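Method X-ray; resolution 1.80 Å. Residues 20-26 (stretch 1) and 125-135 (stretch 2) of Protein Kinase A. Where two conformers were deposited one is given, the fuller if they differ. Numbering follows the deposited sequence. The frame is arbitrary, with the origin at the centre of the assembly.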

ATOM      1  N   PHE A  20      -3.189  -2.823   2.021  1.00 22.78           N
ATOM      2  CA  PHE A  20      -3.741  -1.519   2.370  1.00 21.87           C
ATOM      3  C   PHE A  20      -4.715  -1.486   3.541  1.00 22.36           C
ATOM      4  O   PHE A  20      -4.513  -0.652   4.408  1.00 19.83           O
ATOM      5  CB  PHE A  20      -4.378  -0.822   1.181  1.00 21.78           C
ATOM      6  CG  PHE A  20      -3.425  -0.544   0.092  1.00 22.21           C
ATOM      7  CD1 PHE A  20      -2.385   0.370   0.267  1.00 22.42           C
ATOM      8  CD2 PHE A  20      -3.543  -1.186  -1.120  1.00 26.00           C
ATOM      9  CE1 PHE A  20      -1.459   0.563  -0.733  1.00 22.10           C
ATOM     10  CE2 PHE A  20      -2.633  -0.948  -2.157  1.00 26.84           C
ATOM     11  CZ  PHE A  20      -1.595  -0.062  -1.957  1.00 24.20           C
ATOM     12  N   LEU A  21      -5.721  -2.366   3.605  1.00 20.39           N
ATOM     13  CA  LEU A  21      -6.717  -2.212   4.678  1.00 24.75           C
ATOM     14  C   LEU A  21      -6.175  -2.540   6.060  1.00 19.21           C
ATOM     15  O   LEU A  21      -6.786  -2.174   7.030  1.00 22.29           O
ATOM     16  CB  LEU A  21      -7.981  -3.033   4.453  1.00 31.58           C
ATOM     17  CG  LEU A  21      -8.851  -2.614   3.276  1.00 36.32           C
ATOM     18  CD1 LEU A  21     -10.081  -3.492   3.309  1.00 36.70           C
ATOM     19  CD2 LEU A  21      -9.209  -1.118   3.259  1.00 38.78           C
ATOM     20  N   PHE A  22      -5.068  -3.267   6.132  1.00 15.58           N
ATOM     21  CA  PHE A  22      -4.487  -3.689   7.422  1.00 14.39           C
ATOM     22  C   PHE A  22      -3.278  -2.914   7.860  1.00 15.12           C
ATOM     23  O   PHE A  22      -2.827  -3.078   8.971  1.00 14.76           O
ATOM     24  CB  PHE A  22      -4.144  -5.181   7.384  1.00 14.31           C
ATOM     25  CG  PHE A  22      -5.306  -6.024   7.050  1.00 15.69           C
ATOM     26  CD1 PHE A  22      -5.599  -6.309   5.745  1.00 18.06           C
ATOM     27  CD2 PHE A  22      -6.131  -6.549   8.050  1.00 16.32           C
ATOM     28  CE1 PHE A  22      -6.694  -7.119   5.421  1.00 18.47           C
ATOM     29  CE2 PHE A  22      -7.244  -7.300   7.740  1.00 16.48           C
ATOM     30  CZ  PHE A  22      -7.523  -7.590   6.427  1.00 17.32           C
ATOM     31  N   ASN A  23      -2.745  -2.039   6.995  1.00 14.87           N
ATOM     32  CA  ASN A  23      -1.440  -1.439   7.230  1.00 15.34           C
ATOM     33  C   ASN A  23      -1.377  -0.534   8.443  1.00 15.98           C
ATOM     34  O   ASN A  23      -0.325  -0.383   8.990  1.00 17.74           O
ATOM     35  CB  ASN A  23      -1.046  -0.655   5.938  1.00 15.42           C
ATOM     36  CG  ASN A  23       0.281   0.034   6.037  1.00 15.68           C
ATOM     37  OD1 ASN A  23       0.353   1.235   6.256  1.00 15.42           O
ATOM     38  ND2 ASN A  23       1.341  -0.720   5.888  1.00 16.52           N
ATOM     39  N   SER A  24      -2.491   0.050   8.851  1.00 15.40           N
ATOM     40  CA  SER A  24      -2.538   0.943   9.999  1.00 19.29           C
ATOM     41  C   SER A  24      -2.717   0.213  11.341  1.00 17.87           C
ATOM     42  O   SER A  24      -2.615   0.886  12.401  1.00 19.74           O
ATOM     43  CB  SER A  24      -3.661   1.965   9.872  1.00 19.72           C
ATOM     44  OG  SER A  24      -4.918   1.423  10.147  1.00 24.62           O
ATOM     45  N   LEU A  25      -2.902  -1.103  11.340  1.00 16.29           N
ATOM     46  CA  LEU A  25      -3.120  -1.794  12.606  1.00 17.22           C
ATOM     47  C   LEU A  25      -1.869  -1.831  13.466  1.00 16.96           C
ATOM     48  O   LEU A  25      -0.761  -2.114  12.959  1.00 15.81           O
ATOM     49  CB  LEU A  25      -3.673  -3.202  12.392  1.00 18.36           C
ATOM     50  CG  LEU A  25      -5.074  -3.215  11.762  1.00 19.39           C
ATOM     51  CD1 LEU A  25      -5.475  -4.673  11.513  1.00 21.83           C
ATOM     52  CD2 LEU A  25      -6.170  -2.512  12.568  1.00 20.33           C
ATOM     53  N   ASP A  26      -2.043  -1.595  14.761  1.00 18.68           N
ATOM     54  CA  ASP A  26      -0.950  -1.925  15.724  1.00 21.05           C
ATOM     55  C   ASP A  26      -0.679  -3.444  15.790  1.00 22.43           C
ATOM     56  O   ASP A  26      -1.461  -4.245  15.254  1.00 19.27           O
ATOM     57  CB  ASP A  26      -1.114  -1.275  17.079  1.00 25.66           C
ATOM     58  CG  ASP A  26      -2.211  -1.844  17.902  1.00 27.58           C
ATOM     59  OD1 ASP A  26      -2.479  -3.062  17.846  1.00 30.05           O
ATOM     60  OD2 ASP A  26      -2.830  -1.026  18.636  1.00 34.21           O
ATOM     61  N   ASP A 125     -13.306   0.131  11.079  1.00 21.39           N
ATOM     62  CA  ASP A 125     -13.200   1.521  11.546  1.00 24.27           C
ATOM     63  C   ASP A 125     -11.795   2.087  11.384  1.00 20.70           C
ATOM     64  O   ASP A 125     -11.664   3.219  10.891  1.00 20.65           O
ATOM     65  CB  ASP A 125     -13.709   1.640  12.998  1.00 26.70           C
ATOM     66  CG  ASP A 125     -15.248   1.411  13.110  1.00 30.70           C
ATOM     67  OD1 ASP A 125     -15.948   1.374  12.076  1.00 38.05           O
ATOM     68  OD2 ASP A 125     -15.769   1.245  14.248  1.00 37.25           O
ATOM     69  N   ALA A 126     -10.763   1.325  11.755  1.00 18.39           N
ATOM     70  CA  ALA A 126      -9.393   1.779  11.649  1.00 18.84           C
ATOM     71  C   ALA A 126      -9.040   2.080  10.197  1.00 17.66           C
ATOM     72  O   ALA A 126      -8.392   3.091   9.887  1.00 16.12           O
ATOM     73  CB  ALA A 126      -8.429   0.746  12.187  1.00 19.77           C
ATOM     74  N   ALA A 127      -9.452   1.191   9.320  1.00 17.81           N
ATOM     75  CA  ALA A 127      -9.149   1.296   7.867  1.00 17.64           C
ATOM     76  C   ALA A 127      -9.808   2.529   7.256  1.00 18.63           C
ATOM     77  O   ALA A 127      -9.130   3.307   6.516  1.00 14.32           O
ATOM     78  CB  ALA A 127      -9.625   0.068   7.152  1.00 18.32           C
ATOM     79  N   THR A 128     -11.109   2.718   7.563  1.00 17.78           N
ATOM     80  CA  THR A 128     -11.845   3.823   6.969  1.00 19.56           C
ATOM     81  C   THR A 128     -11.384   5.143   7.550  1.00 19.12           C
ATOM     82  O   THR A 128     -11.280   6.131   6.814  1.00 17.78           O
ATOM     83  CB  THR A 128     -13.374   3.694   7.030  1.00 24.72           C
ATOM     84  OG1 THR A 128     -13.803   3.759   8.364  1.00 27.51           O
ATOM     85  CG2 THR A 128     -13.887   2.359   6.398  1.00 24.95           C
ATOM     86  N   LYS A 129     -11.036   5.152   8.827  1.00 17.98           N
ATOM     87  CA  LYS A 129     -10.444   6.339   9.401  1.00 18.45           C
ATOM     88  C   LYS A 129      -9.083   6.694   8.796  1.00 16.75           C
ATOM     89  O   LYS A 129      -8.800   7.890   8.535  1.00 16.12           O
ATOM     90  CB  LYS A 129     -10.296   6.179  10.896  1.00 21.71           C
ATOM     91  CG  LYS A 129      -9.899   7.478  11.541  1.00 26.28           C
ATOM     92  CD  LYS A 129      -9.992   7.459  13.065  1.00 30.55           C
ATOM     93  CE  LYS A 129      -9.243   8.678  13.610  1.00 33.66           C
ATOM     94  NZ  LYS A 129      -9.290   8.663  15.093  1.00 36.29           N
ATOM     95  N   ARG A 130      -8.246   5.680   8.611  0.70 16.26           N
ATOM     96  CA  ARG A 130      -6.942   5.922   8.028  0.70 17.51           C
ATOM     97  C   ARG A 130      -7.065   6.568   6.644  0.70 15.56           C
ATOM     98  O   ARG A 130      -6.346   7.504   6.325  0.70 12.13           O
ATOM     99  CB  ARG A 130      -6.111   4.643   7.960  0.70 20.32           C
ATOM    100  CG  ARG A 130      -4.648   4.916   7.650  0.70 22.91           C
ATOM    101  CD  ARG A 130      -4.128   5.681   8.864  0.70 26.00           C
ATOM    102  NE  ARG A 130      -2.776   6.188   8.841  0.70 30.16           N
ATOM    103  CZ  ARG A 130      -2.389   7.403   8.427  0.70 26.95           C
ATOM    104  NH1 ARG A 130      -3.230   8.255   7.841  0.70 27.16           N
ATOM    105  NH2 ARG A 130      -1.120   7.732   8.564  0.70 21.53           N
ATOM    106  N   ARG A 131      -7.970   6.034   5.832  1.00 15.69           N
ATOM    107  CA  ARG A 131      -8.203   6.535   4.460  1.00 16.78           C
ATOM    108  C   ARG A 131      -8.621   7.997   4.493  1.00 14.31           C
ATOM    109  O   ARG A 131      -8.087   8.827   3.736  1.00 12.39           O
ATOM    110  CB  ARG A 131      -9.213   5.632   3.694  1.00 20.02           C
ATOM    111  CG  ARG A 131      -9.827   6.179   2.406  1.00 27.52           C
ATOM    112  CD  ARG A 131      -8.829   6.782   1.415  1.00 35.33           C
ATOM    113  NE  ARG A 131      -9.466   7.179   0.150  1.00 42.65           N
ATOM    114  CZ  ARG A 131     -10.142   8.304  -0.055  1.00 48.71           C
ATOM    115  NH1 ARG A 131     -10.638   8.534  -1.271  1.00 54.48           N
ATOM    116  NH2 ARG A 131     -10.353   9.186   0.931  1.00 54.83           N
ATOM    117  N   SER A 132      -9.559   8.314   5.407  0.70 13.27           N
ATOM    118  CA  SER A 132     -10.029   9.671   5.551  0.70 13.23           C
ATOM    119  C   SER A 132      -8.893  10.608   5.998  0.70 12.34           C
ATOM    120  O   SER A 132      -8.739  11.709   5.482  0.70 10.33           O
ATOM    121  CB  SER A 132     -11.223   9.710   6.506  0.70 13.48           C
ATOM    122  OG  SER A 132     -11.687  11.030   6.574  0.70 15.68           O
ATOM    123  N   MET A 133      -8.061  10.133   6.913  1.00 11.76           N
ATOM    124  CA  MET A 133      -6.928  10.920   7.405  1.00 12.71           C
ATOM    125  C   MET A 133      -5.908  11.128   6.280  1.00 11.47           C
ATOM    126  O   MET A 133      -5.360  12.236   6.168  1.00 10.56           O
ATOM    127  CB  MET A 133      -6.287  10.258   8.622  1.00 15.21           C
ATOM    128  CG  MET A 133      -7.215  10.245   9.828  1.00 18.14           C
ATOM    129  SD  MET A 133      -7.476  11.880  10.558  1.00 25.55           S
ATOM    130  CE  MET A 133      -5.926  12.130  11.407  1.00 29.53           C
ATOM    131  N   TYR A 134      -5.721  10.111   5.429  1.00 11.14           N
ATOM    132  CA  TYR A 134      -4.827  10.291   4.252  1.00 11.52           C
ATOM    133  C   TYR A 134      -5.417  11.342   3.312  1.00 10.93           C
ATOM    134  O   TYR A 134      -4.699  12.232   2.837  1.00 10.89           O
ATOM    135  CB  TYR A 134      -4.597   9.019   3.460  1.00 12.30           C
ATOM    136  CG  TYR A 134      -3.602   8.042   4.027  1.00 12.16           C
ATOM    137  CD1 TYR A 134      -2.348   8.450   4.497  1.00 12.36           C
ATOM    138  CD2 TYR A 134      -3.900   6.658   3.998  1.00 12.51           C
ATOM    139  CE1 TYR A 134      -1.422   7.519   4.973  1.00 13.77           C
ATOM    140  CE2 TYR A 134      -2.982   5.709   4.444  1.00 13.52           C
ATOM    141  CZ  TYR A 134      -1.757   6.130   4.925  1.00 14.55           C
ATOM    142  OH  TYR A 134      -0.886   5.166   5.362  1.00 15.96           O
ATOM    143  N   ASP A 135      -6.724  11.280   3.080  1.00 10.90           N
ATOM    144  CA  ASP A 135      -7.336  12.283   2.243  1.00 13.45           C
ATOM    145  C   ASP A 135      -7.171  13.722   2.744  1.00 12.50           C
ATOM    146  O   ASP A 135      -6.866  14.617   1.980  1.00 11.60           O
ATOM    147  CB  ASP A 135      -8.777  11.975   2.035  1.00 16.88           C
ATOM    148  CG  ASP A 135      -9.337  12.708   0.838  1.00 22.99           C
ATOM    149  OD1 ASP A 135      -8.692  12.693  -0.272  1.00 28.76           O
ATOM    150  OD2 ASP A 135     -10.423  13.261   1.033  1.00 27.92           O
TER
HETATM  151  O   HOH W   1      -1.862   2.784   6.354  1.00 20.76           O

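No hydrogen bond passes directly between these two stretches; the one polar link runs through a water. Water 1 donates to Asn 23 OD1 at 2.7 Å and forms a second hydrogen bond with Tyr 134 OH at 2.8 Å, spanning a gap in which Asn 23 OD1 and Tyr 134 OH stand 4.2 Å apart, too far for a bond of their own. Asn 23, with chi1 in the t well, leaves its backbone sideways to the helix, yet its amide end comes nearer; Tyr 134 points toward the loop and carries its hydroxyl at the far end of the ring, where it meets the water. Tyr 134 is buried, and the water satisfies its OH.

The rest is packing, and small residues make it possible. The helix turns Ala 126, Ala 127, Arg 130 and Tyr 134 to the loop: the alanines are neighbours, Arg 130 follows four and three residues on, and Tyr 134 four beyond that, so the helical repeat keeps all four on the side facing the loop. At Ala 127 the backbones come close: its CA lies 5.3 Å from Leu 21 CA, and its CB touches Leu 21 O at 3.6 Å. A methyl fits this narrow gap and also meets the leucine side chain, Leu 21 CD2 to Ala 127 CB being 4.1 Å. One residue earlier, Ala 126 CB receives Leu 25 CD2 at 4.0 Å. The apolar Ala 127 and Leu 25 are buried. Both leucines adopt the m, t rotamer, which brings their ends nearer the helix although their CA-to-CB bonds point sideways.

Between the leucines, Ser 24 points toward the helix and is the loop residue most covered by it. Its side chain is short, and its CB packs on Arg 130 CG at 3.8 Å, so the arginine contributes its aliphatic stem. The loop is held in shape by a type I turn from Phe 22 to Leu 25, closed by Leu 25 N to Phe 22 O at 3.1 Å. Only 249 Å² is buried, both sides summed: a modest contact built on close fit and one bridging water.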